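Local structure of deoxyribose-phosphate aldolase (4EIV) at residues T152-S158 with A180-S186; I234-D240 with K266-G272. The protein is a member of the deoxyribose-phosphate aldolase family, whose fold is a single parallel beta/alpha (TIM) barrel. One frame throughout, in Å; residues are numbered along the deposited sequence.

Contact 1 (T152-S158 with A180-S186); sequences TLKVVLS and ADFLQTS
Two neighbouring parallel strands of a TIM barrel meet here, 152-156 and 182-184, joined through helix 165-178 in a beta-alpha-beta unit. Their axes approach to 4.6 Å at -32°, and the register pairs Lys154 with Phe182, Val155 with Leu183 and Val156 with Gln184. Ala180 opens the second segment, its small CB 3.6 Å from Val155 CG2 on the face that helices 130-148 and 165-178 cover. Asp181, not yet strand-like (phi/psi -89/-23), turns toward the partner: with chi1 m, its OD2 accepts Leu153 N at 2.8 Å and salt-bridges Lys145, while Asp181 N donates to Leu153 O at 2.9 Å. Phe182 N also reaches Leu153 O (3.2 Å), and Phe182 O receives Val155 N (2.9 Å). The Phe182 ring lies inside the barrel, Lys154 CE over one face; the ammonium, salt-bridged to Glu116, Glu118 and Glu31, adds at most a weak cation-pi attraction. Leu183 (m, t) points outward to Ala175 and Leu176 of helix 165-178, where its isobutyl group fills the sheet-helix layer. Gln184, extended (t, t) on the interior face, sets CD 3.6 Å from Val156 CG2; the ladder continues with Gln184 N to Val155 O (2.9 Å) and Leu157 N to Gln184 O (3.0 Å). Thr185 points away from the first strand; its OG1 donates to Ser186 OG at 2.8 Å and accepts Glu237 N, and Ser186 OG also hydrogen-bonds Glu237 OE2. At Ser186 a CA-H...O contact replaces the ladder, Ser186 CA to Ser158 O at 3.3 Å, while Gln184 NE2 reaches onward to donate to Ser186 O at 3.0 Å.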
loop_
_atom_site.group_PDB
_atom_site.type_symbol
_atom_site.label_atom_id
_atom_site.label_comp_id
_atom_site.label_asym_id
_atom_site.label_seq_id
_atom_site.Cartn_x
_atom_site.Cartn_y
_atom_site.Cartn_z
ATOM N N THR A 152 12.070 16.384 3.968
ATOM C CA THR A 152 12.778 15.141 3.767
ATOM C C THR A 152 14.131 15.331 3.106
ATOM O O THR A 152 14.246 15.972 2.045
ATOM C CB THR A 152 11.931 14.200 2.880
ATOM O OG1 THR A 152 10.679 13.917 3.530
ATOM C CG2 THR A 152 12.643 12.886 2.582
ATOM N N LEU A 153 15.145 14.749 3.743
ATOM C CA LEU A 153 16.514 14.699 3.210
ATOM C C LEU A 153 16.843 13.262 2.808
ATOM O O LEU A 153 16.909 12.360 3.674
ATOM C CB LEU A 153 17.558 15.156 4.234
ATOM C CG LEU A 153 19.033 15.078 3.813
ATOM C CD1 LEU A 153 19.299 15.868 2.569
ATOM C CD2 LEU A 153 19.927 15.535 4.970
ATOM N N LYS A 154 17.000 13.028 1.513
ATOM C CA LYS A 154 17.461 11.759 0.998
ATOM C C LYS A 154 18.973 11.866 0.809
ATOM O O LYS A 154 19.464 12.902 0.338
ATOM C CB LYS A 154 16.829 11.440 -0.331
ATOM C CG LYS A 154 15.304 11.543 -0.388
ATOM C CD LYS A 154 14.828 10.621 -1.475
ATOM C CE LYS A 154 13.345 10.661 -1.784
ATOM N NZ LYS A 154 12.978 11.898 -2.545
ATOM N N VAL A 155 19.715 10.845 1.229
ATOM C CA VAL A 155 21.166 10.825 1.037
ATOM C C VAL A 155 21.481 9.754 -0.017
ATOM O O VAL A 155 21.109 8.582 0.126
ATOM C CB VAL A 155 21.900 10.589 2.343
ATOM C CG1 VAL A 155 23.403 10.583 2.150
ATOM C CG2 VAL A 155 21.535 11.680 3.338
ATOM N N VAL A 156 22.168 10.179 -1.074
ATOM C CA VAL A 156 22.495 9.369 -2.224
ATOM C C VAL A 156 23.870 8.783 -1.952
ATOM O O VAL A 156 24.866 9.506 -1.861
ATOM C CB VAL A 156 22.431 10.213 -3.505
ATOM C CG1 VAL A 156 22.600 9.365 -4.674
ATOM C CG2 VAL A 156 21.141 11.000 -3.601
ATOM N N LEU A 157 23.939 7.452 -1.908
ATOM C CA LEU A 157 25.138 6.759 -1.456
ATOM C C LEU A 157 26.168 6.421 -2.532
ATOM O O LEU A 157 27.312 6.074 -2.197
ATOM C CB LEU A 157 24.728 5.459 -0.755
ATOM C CG LEU A 157 23.840 5.596 0.473
ATOM C CD1 LEU A 157 23.498 4.191 1.023
ATOM C CD2 LEU A 157 24.467 6.464 1.554
ATOM N N SER A 158 25.802 6.570 -3.792
ATOM C CA SER A 158 26.684 6.213 -4.895
ATOM C C SER A 158 26.471 7.155 -6.049
ATOM O O SER A 158 25.342 7.573 -6.319
ATOM C CB SER A 158 26.421 4.763 -5.334
ATOM O OG SER A 158 27.183 4.384 -6.472
ATOM N N ALA A 180 20.007 11.210 7.878
ATOM C CA ALA A 180 19.234 10.933 6.679
ATOM C C ALA A 180 17.794 10.526 7.002
ATOM O O ALA A 180 17.560 9.740 7.917
ATOM C CB ALA A 180 19.886 9.791 5.898
ATOM N N ASP A 181 16.837 11.062 6.237
ATOM C CA ASP A 181 15.454 10.583 6.281
ATOM C C ASP A 181 15.172 9.434 5.309
ATOM O O ASP A 181 14.183 8.727 5.471
ATOM C CB ASP A 181 14.502 11.719 5.938
ATOM C CG ASP A 181 14.624 12.866 6.898
ATOM O OD1 ASP A 181 14.396 12.697 8.141
ATOM O OD2 ASP A 181 14.931 13.988 6.432
ATOM N N PHE A 182 15.987 9.307 4.262
ATOM C CA PHE A 182 15.913 8.283 3.228
ATOM C C PHE A 182 17.334 7.950 2.808
ATOM O O PHE A 182 18.192 8.840 2.732
ATOM C CB PHE A 182 15.211 8.802 1.953
ATOM C CG PHE A 182 13.754 8.395 1.784
ATOM C CD1 PHE A 182 12.732 9.087 2.434
ATOM C CD2 PHE A 182 13.423 7.394 0.892
ATOM C CE1 PHE A 182 11.400 8.720 2.215
ATOM C CE2 PHE A 182 12.126 7.016 0.694
ATOM C CZ PHE A 182 11.125 7.682 1.312
ATOM N N LEU A 183 17.558 6.684 2.454
ATOM C CA LEU A 183 18.787 6.237 1.802
ATOM C C LEU A 183 18.449 5.922 0.354
ATOM O O LEU A 183 17.556 5.127 0.075
ATOM C CB LEU A 183 19.361 4.997 2.464
ATOM C CG LEU A 183 19.786 5.187 3.910
ATOM C CD1 LEU A 183 20.359 3.872 4.469
ATOM C CD2 LEU A 183 20.796 6.336 4.062
ATOM N N GLN A 184 19.124 6.612 -0.558
ATOM C CA GLN A 184 18.930 6.466 -1.973
ATOM C C GLN A 184 20.147 5.727 -2.503
ATOM O O GLN A 184 21.291 6.086 -2.238
ATOM C CB GLN A 184 18.758 7.836 -2.625
ATOM C CG GLN A 184 18.655 7.790 -4.153
ATOM C CD GLN A 184 18.271 9.133 -4.773
ATOM O OE1 GLN A 184 17.596 9.950 -4.150
ATOM N NE2 GLN A 184 18.727 9.359 -5.994
ATOM N N THR A 185 19.909 4.703 -3.304
ATOM C CA THR A 185 20.992 3.847 -3.761
ATOM C C THR A 185 22.058 4.551 -4.579
ATOM O O THR A 185 23.232 4.296 -4.421
ATOM C CB THR A 185 20.449 2.674 -4.641
ATOM O OG1 THR A 185 19.710 3.183 -5.770
ATOM C CG2 THR A 185 19.578 1.733 -3.833
ATOM N N SER A 186 21.630 5.430 -5.459
ATOM C CA SER A 186 22.501 5.868 -6.575
ATOM C C SER A 186 21.929 7.111 -7.202
ATOM O O SER A 186 20.740 7.436 -7.043
ATOM C CB SER A 186 22.633 4.730 -7.611
ATOM O OG SER A 186 21.368 4.126 -7.878
#

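Contact 2 (I234-D240 with K266-G272); sequences IKIEVGD and KFRVGGG
Lys235 (all t) runs extended along the barrel interior, its CE passing 3.7 Å from Gly270 CA; a CB there would collide, so glycine suits the place. Its ammonium reaches Glu31 and Glu118; Arg268 (m, m) bends away to salt-bridge Glu31 and Glu116, carboxylates that balance the buried cations. Glu237 (t, m) bends onward along its own segment, so OE1 accepts Gly239 N at 2.8 Å while OE2 hydrogen-bonds Ser186 OG and His193 ND1. Gly239, at phi 69°, makes a turn easy for glycine. Outward, Ile234 CG2 lies 3.8 Å from Phe267 CD1, and Ile236 (m, t) sets CD1 at the edge of that ring, 3.7 Å from Phe267 CE1, beneath Met253 and Phe249. The strands are parallel, 4.5 Å apart at -20°, pairing Ile234-Phe267 through Glu237-Gly270. The ladder runs Ile234 N to Lys266 O (3.1 Å), Arg268 N to Ile234 O (3.2 Å), Ile236 N to Arg268 O (3.0 Å), Gly270 N to Ile236 O (2.9 Å) and Val238 N to Gly270 O (2.9 Å). With Gly272 at the N-cap position of helix 273-284 and helix 243-257 against its apolar face, this pair belongs to a beta-alpha-beta unit of a TIM barrel, here with a charged interior.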
loop_
_atom_site.group_PDB
_atom_site.type_symbol
_atom_site.label_atom_id
_atom_site.label_comp_id
_atom_site.label_asym_id
_atom_site.label_seq_id
_atom_site.Cartn_x
_atom_site.Cartn_y
_atom_site.Cartn_z
ATOM N N ILE A 234 13.718 4.000 2.047
ATOM C CA ILE A 234 14.686 3.579 1.032
ATOM C C ILE A 234 14.157 3.973 -0.340
ATOM O O ILE A 234 12.979 3.780 -0.649
ATOM C CB ILE A 234 15.000 2.064 1.051
ATOM C CG1 ILE A 234 16.158 1.743 0.105
ATOM C CG2 ILE A 234 13.808 1.261 0.618
ATOM C CD1 ILE A 234 16.577 0.301 0.149
ATOM N N LYS A 235 15.043 4.567 -1.130
ATOM C CA LYS A 235 14.775 4.919 -2.525
ATOM C C LYS A 235 15.681 4.090 -3.424
ATOM O O LYS A 235 16.918 4.173 -3.311
ATOM C CB LYS A 235 14.983 6.409 -2.797
ATOM C CG LYS A 235 14.861 6.802 -4.247
ATOM C CD LYS A 235 14.772 8.280 -4.484
ATOM C CE LYS A 235 14.819 8.619 -5.959
ATOM N NZ LYS A 235 14.633 10.083 -6.207
ATOM N N ILE A 236 15.069 3.286 -4.288
ATOM C CA ILE A 236 15.760 2.427 -5.230
ATOM C C ILE A 236 15.797 3.180 -6.552
ATOM O O ILE A 236 14.757 3.420 -7.175
ATOM C CB ILE A 236 15.060 1.071 -5.357
ATOM C CG1 ILE A 236 14.990 0.362 -3.995
ATOM C CG2 ILE A 236 15.774 0.191 -6.347
ATOM C CD1 ILE A 236 14.317 -0.996 -3.987
ATOM N N GLU A 237 16.991 3.652 -6.903
ATOM C CA GLU A 237 17.218 4.405 -8.149
ATOM C C GLU A 237 17.703 3.409 -9.195
ATOM O O GLU A 237 18.734 2.758 -9.006
ATOM C CB GLU A 237 18.201 5.551 -7.911
ATOM C CG GLU A 237 18.375 6.529 -9.081
ATOM C CD GLU A 237 19.221 5.992 -10.210
ATOM O OE1 GLU A 237 18.773 6.149 -11.356
ATOM O OE2 GLU A 237 20.317 5.426 -9.941
ATOM N N VAL A 238 16.916 3.234 -10.256
ATOM C CA VAL A 238 17.111 2.150 -11.210
ATOM C C VAL A 238 17.660 2.556 -12.542
ATOM O O VAL A 238 17.756 1.725 -13.450
ATOM C CB VAL A 238 15.797 1.350 -11.412
ATOM C CG1 VAL A 238 15.282 0.818 -10.066
ATOM C CG2 VAL A 238 14.737 2.181 -12.097
ATOM N N GLY A 239 18.021 3.810 -12.704
ATOM C CA GLY A 239 18.617 4.225 -13.955
ATOM C C GLY A 239 17.609 4.191 -15.077
ATOM O O GLY A 239 16.487 4.698 -14.931
ATOM N N ASP A 240 17.999 3.534 -16.177
ATOM C CA ASP A 240 17.178 3.468 -17.382
ATOM C C ASP A 240 16.638 2.077 -17.702
ATOM O O ASP A 240 16.295 1.777 -18.852
ATOM C CB ASP A 240 17.961 4.070 -18.557
ATOM C CG ASP A 240 18.224 5.562 -18.362
ATOM O OD1 ASP A 240 19.417 5.948 -18.267
ATOM O OD2 ASP A 240 17.227 6.325 -18.235
ATOM N N LYS A 266 7.718 5.760 2.886
ATOM C CA LYS A 266 9.018 5.139 3.197
ATOM C C LYS A 266 9.674 4.399 2.029
ATOM O O LYS A 266 10.666 3.692 2.224
ATOM C CB LYS A 266 8.882 4.184 4.365
ATOM C CG LYS A 266 7.901 3.058 4.145
ATOM C CD LYS A 266 7.745 2.156 5.419
ATOM C CE LYS A 266 7.171 2.862 6.657
ATOM N NZ LYS A 266 7.093 1.985 7.869
ATOM N N PHE A 267 9.155 4.586 0.823
ATOM C CA PHE A 267 9.657 3.895 -0.350
ATOM C C PHE A 267 9.474 4.747 -1.571
ATOM O O PHE A 267 8.411 5.335 -1.758
ATOM C CB PHE A 267 8.922 2.582 -0.524
ATOM C CG PHE A 267 9.434 1.785 -1.655
ATOM C CD1 PHE A 267 10.749 1.347 -1.661
ATOM C CD2 PHE A 267 8.619 1.455 -2.717
ATOM C CE1 PHE A 267 11.233 0.606 -2.725
ATOM C CE2 PHE A 267 9.095 0.712 -3.784
ATOM C CZ PHE A 267 10.420 0.284 -3.776
ATOM N N ARG A 268 10.522 4.813 -2.405
ATOM C CA ARG A 268 10.454 5.540 -3.655
ATOM C C ARG A 268 11.256 4.756 -4.689
ATOM O O ARG A 268 12.212 4.032 -4.345
ATOM C CB ARG A 268 11.032 6.963 -3.569
ATOM C CG ARG A 268 10.462 7.845 -2.517
ATOM C CD ARG A 268 9.026 8.323 -2.814
ATOM N NE ARG A 268 8.457 8.753 -1.555
ATOM C CZ ARG A 268 8.730 9.894 -0.937
ATOM N NH1 ARG A 268 9.495 10.816 -1.495
ATOM N NH2 ARG A 268 8.217 10.125 0.255
ATOM N N VAL A 269 10.882 4.923 -5.947
ATOM C CA VAL A 269 11.619 4.392 -7.055
ATOM C C VAL A 269 12.018 5.579 -7.912
ATOM O O VAL A 269 11.167 6.356 -8.361
ATOM C CB VAL A 269 10.804 3.399 -7.872
ATOM C CG1 VAL A 269 11.527 2.990 -9.137
ATOM C CG2 VAL A 269 10.486 2.190 -7.020
ATOM N N GLY A 270 13.318 5.757 -8.111
ATOM C CA GLY A 270 13.830 6.798 -9.005
ATOM C C GLY A 270 14.176 6.199 -10.351
ATOM O O GLY A 270 14.839 5.186 -10.426
ATOM N N GLY A 271 13.714 6.834 -11.416
ATOM C CA GLY A 271 14.026 6.336 -12.732
ATOM C C GLY A 271 13.903 7.397 -13.801
ATOM O O GLY A 271 13.585 8.544 -13.506
ATOM N N GLY A 272 14.163 6.992 -15.034
ATOM C CA GLY A 272 14.158 7.909 -16.156
ATOM C C GLY A 272 12.814 8.151 -16.794
ATOM O O GLY A 272 11.817 7.490 -16.489
#

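From the N terminus, the chain lays down four barrel strands before contact 1, which closes a loop through helix 165-178. After helix 196-210 and a stretch absent from the model, strand 233-237 opens contact 2; it closes through helix 243-257 onto strand 267-271, the last of the barrel, which in turn pairs with strand 30-34 to complete the ring. The two loops stand in series, neither nested nor crossed. Strands 182-184 and 233-237 are neighbours, so the contacts share a seam, with Leu183 O 2.8 Å from Lys235 N and Ser186 OG 2.7 Å from Glu237 OE2. Glu31 ties the interiors of both contacts to the first strand.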